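Local coordinates for nitrogen regulatory PII-like protein (Bacillus subtilis subsp. subtilis, PDB 4R25) that is a trimeric PII-family regulator required for full induction of the nrgAB operon when ammonium is limiting, at residues A13-E16 with K17-E21. Numbering follows the deposited sequence.
Sequences ANFE and KLKQE
Lys-19 lays CE, the last carbon of its side chain, over one face of the Phe-15 ring, one turn back along helix 15-25. This CE sits 3.4 Å from the centroid of the Phe-15 ring, a CH-pi contact, and NZ follows over the same ring in a cation-pi interaction, 27° off the normal. The lysine chain runs fully extended beyond CG, while Phe-15 has CG anti to its N (chi1 -164°), which swings the ring to where that chain passes. At the ring edge, near its plane, Leu-18 CD1 approaches Phe-15 CD1 at 4.4 Å. On the Lys-19 side, Glu-16 and Gln-20 pair up: Gln-20 NE2 donates to Glu-16 OE2 at 3.1 Å, almost straight and nearly along the acceptor's C-O axis, with the carboxylate and amide planes 33° apart. This is the start of the first helix of the ferredoxin-like PII fold, packed on the antiparallel sheet: Phe-15 rests on Leu-61 and Ile-63 of strand 51-67 and meets Phe-32 edge-to-face. With an alanine at Phe-15, the Lys-19 chain would probably lose the aromatic face it lies on, and a gap would be likely to open against that strand. In the backbone, Lys-19 N bonds to Phe-15 O at 3.1 Å and Gln-20 N to Glu-16 O, whereas Leu-18 N to Asn-14 O is weak. Gln-20 NE2 also donates to Ile-53 O of a neighbouring subunit, whose Cys-38 packs against Lys-19.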
ATOM      1  N   ALA A  13     -15.660  -7.050 -10.216  1.00 70.58           N
ATOM      2  CA  ALA A  13     -16.576  -8.188 -10.107  1.00 81.39           C
ATOM      3  C   ALA A  13     -15.961  -9.406  -9.396  1.00 79.15           C
ATOM      4  O   ALA A  13     -14.747  -9.480  -9.215  1.00 62.56           O
ATOM      5  CB  ALA A  13     -17.074  -8.582 -11.490  1.00 79.52           C
ATOM      6  N   ASN A  14     -16.811 -10.357  -9.008  1.00 69.57           N
ATOM      7  CA  ASN A  14     -16.371 -11.651  -8.475  1.00 72.46           C
ATOM      8  C   ASN A  14     -15.877 -11.649  -7.027  1.00 69.05           C
ATOM      9  O   ASN A  14     -15.287 -12.630  -6.561  1.00 56.77           O
ATOM     10  CB  ASN A  14     -15.285 -12.251  -9.366  1.00 82.56           C
ATOM     11  CG  ASN A  14     -15.756 -13.477 -10.127  1.00104.41           C
ATOM     12  OD1 ASN A  14     -16.512 -14.302  -9.607  1.00 90.51           O
ATOM     13  ND2 ASN A  14     -15.301 -13.604 -11.372  1.00 86.43           N
ATOM     14  N   PHE A  15     -16.122 -10.556  -6.315  1.00 49.56           N
ATOM     15  CA  PHE A  15     -15.567 -10.388  -4.982  1.00 45.38           C
ATOM     16  C   PHE A  15     -16.138 -11.436  -4.010  1.00 57.55           C
ATOM     17  O   PHE A  15     -15.407 -11.996  -3.193  1.00 49.65           O
ATOM     18  CB  PHE A  15     -15.828  -8.956  -4.494  1.00 71.45           C
ATOM     19  CG  PHE A  15     -14.984  -8.537  -3.318  1.00 48.35           C
ATOM     20  CD1 PHE A  15     -13.895  -9.290  -2.916  1.00 53.26           C
ATOM     21  CD2 PHE A  15     -15.304  -7.398  -2.598  1.00 54.89           C
ATOM     22  CE1 PHE A  15     -13.131  -8.907  -1.826  1.00 44.59           C
ATOM     23  CE2 PHE A  15     -14.546  -7.009  -1.502  1.00 63.63           C
ATOM     24  CZ  PHE A  15     -13.460  -7.762  -1.117  1.00 47.41           C
ATOM     25  N   GLU A  16     -17.434 -11.719  -4.121  1.00 56.44           N
ATOM     26  CA  GLU A  16     -18.101 -12.657  -3.215  1.00 49.80           C
ATOM     27  C   GLU A  16     -17.558 -14.090  -3.256  1.00 44.03           C
ATOM     28  O   GLU A  16     -17.292 -14.683  -2.214  1.00 62.38           O
ATOM     29  CB  GLU A  16     -19.609 -12.667  -3.451  1.00 54.06           C
ATOM     30  CG  GLU A  16     -20.349 -13.637  -2.544  1.00 93.36           C
ATOM     31  CD  GLU A  16     -20.174 -13.311  -1.066  1.00108.48           C
ATOM     32  OE1 GLU A  16     -20.167 -12.110  -0.711  1.00109.11           O
ATOM     33  OE2 GLU A  16     -20.032 -14.260  -0.261  1.00 96.89           O
ATOM     34  N   LYS A  17     -17.395 -14.649  -4.448  1.00 52.10           N
ATOM     35  CA  LYS A  17     -16.820 -15.988  -4.563  1.00 50.52           C
ATOM     36  C   LYS A  17     -15.428 -16.010  -3.935  1.00 42.74           C
ATOM     37  O   LYS A  17     -15.006 -17.031  -3.384  1.00 55.08           O
ATOM     38  CB  LYS A  17     -16.765 -16.446  -6.028  1.00 53.27           C
ATOM     39  CG  LYS A  17     -16.341 -17.915  -6.226  1.00 64.48           C
ATOM     40  CD  LYS A  17     -16.614 -18.405  -7.661  1.00107.09           C
ATOM     41  CE  LYS A  17     -15.800 -19.656  -8.037  1.00 86.02           C
ATOM     42  NZ  LYS A  17     -16.005 -20.814  -7.119  1.00 92.07           N
ATOM     43  N   LEU A  18     -14.723 -14.881  -4.010  1.00 49.20           N
ATOM     44  CA  LEU A  18     -13.382 -14.779  -3.450  1.00 41.99           C
ATOM     45  C   LEU A  18     -13.426 -14.905  -1.927  1.00 41.29           C
ATOM     46  O   LEU A  18     -12.669 -15.672  -1.332  1.00 36.41           O
ATOM     47  CB  LEU A  18     -12.751 -13.445  -3.843  1.00 58.99           C
ATOM     48  CG  LEU A  18     -11.312 -13.368  -4.357  1.00 56.34           C
ATOM     49  CD1 LEU A  18     -10.687 -12.059  -3.900  1.00 66.05           C
ATOM     50  CD2 LEU A  18     -10.456 -14.540  -3.900  1.00 53.38           C
ATOM     51  N   LYS A  19     -14.307 -14.132  -1.306  1.00 33.81           N
ATOM     52  CA  LYS A  19     -14.491 -14.193   0.136  1.00 46.36           C
ATOM     53  C   LYS A  19     -14.825 -15.615   0.584  1.00 55.75           C
ATOM     54  O   LYS A  19     -14.306 -16.078   1.601  1.00 54.14           O
ATOM     55  CB  LYS A  19     -15.577 -13.216   0.582  1.00 46.17           C
ATOM     56  CG  LYS A  19     -15.268 -11.765   0.271  1.00 39.20           C
ATOM     57  CD  LYS A  19     -16.413 -10.865   0.680  1.00 47.37           C
ATOM     58  CE  LYS A  19     -16.143  -9.417   0.335  1.00 49.22           C
ATOM     59  NZ  LYS A  19     -17.305  -8.571   0.730  1.00 74.22           N
ATOM     60  N   GLN A  20     -15.680 -16.305  -0.174  1.00 46.94           N
ATOM     61  CA  GLN A  20     -15.996 -17.708   0.119  1.00 49.03           C
ATOM     62  C   GLN A  20     -14.753 -18.578   0.076  1.00 54.10           C
ATOM     63  O   GLN A  20     -14.484 -19.345   1.007  1.00 53.53           O
ATOM     64  CB  GLN A  20     -17.038 -18.284  -0.853  1.00 42.11           C
ATOM     65  CG  GLN A  20     -18.449 -17.716  -0.702  1.00 41.01           C
ATOM     66  CD  GLN A  20     -19.041 -17.943   0.681  1.00 62.84           C
ATOM     67  OE1 GLN A  20     -19.055 -19.066   1.194  1.00 60.13           O
ATOM     68  NE2 GLN A  20     -19.542 -16.873   1.289  1.00 42.47           N
ATOM     69  N   GLU A  21     -13.992 -18.459  -1.006  1.00 40.73           N
ATOM     70  CA  GLU A  21     -12.844 -19.337  -1.203  1.00 42.21           C
ATOM     71  C   GLU A  21     -11.697 -19.019  -0.248  1.00 48.78           C
ATOM     72  O   GLU A  21     -11.062 -19.923   0.290  1.00 51.40           O
ATOM     73  CB  GLU A  21     -12.377 -19.294  -2.660  1.00 49.49           C
ATOM     74  CG  GLU A  21     -13.464 -19.659  -3.670  1.00 53.02           C
ATOM     75  CD  GLU A  21     -13.953 -21.094  -3.532  1.00 75.71           C
ATOM     76  OE1 GLU A  21     -13.271 -22.009  -4.043  1.00 85.55           O
ATOM     77  OE2 GLU A  21     -15.025 -21.308  -2.922  1.00 65.12           O
TER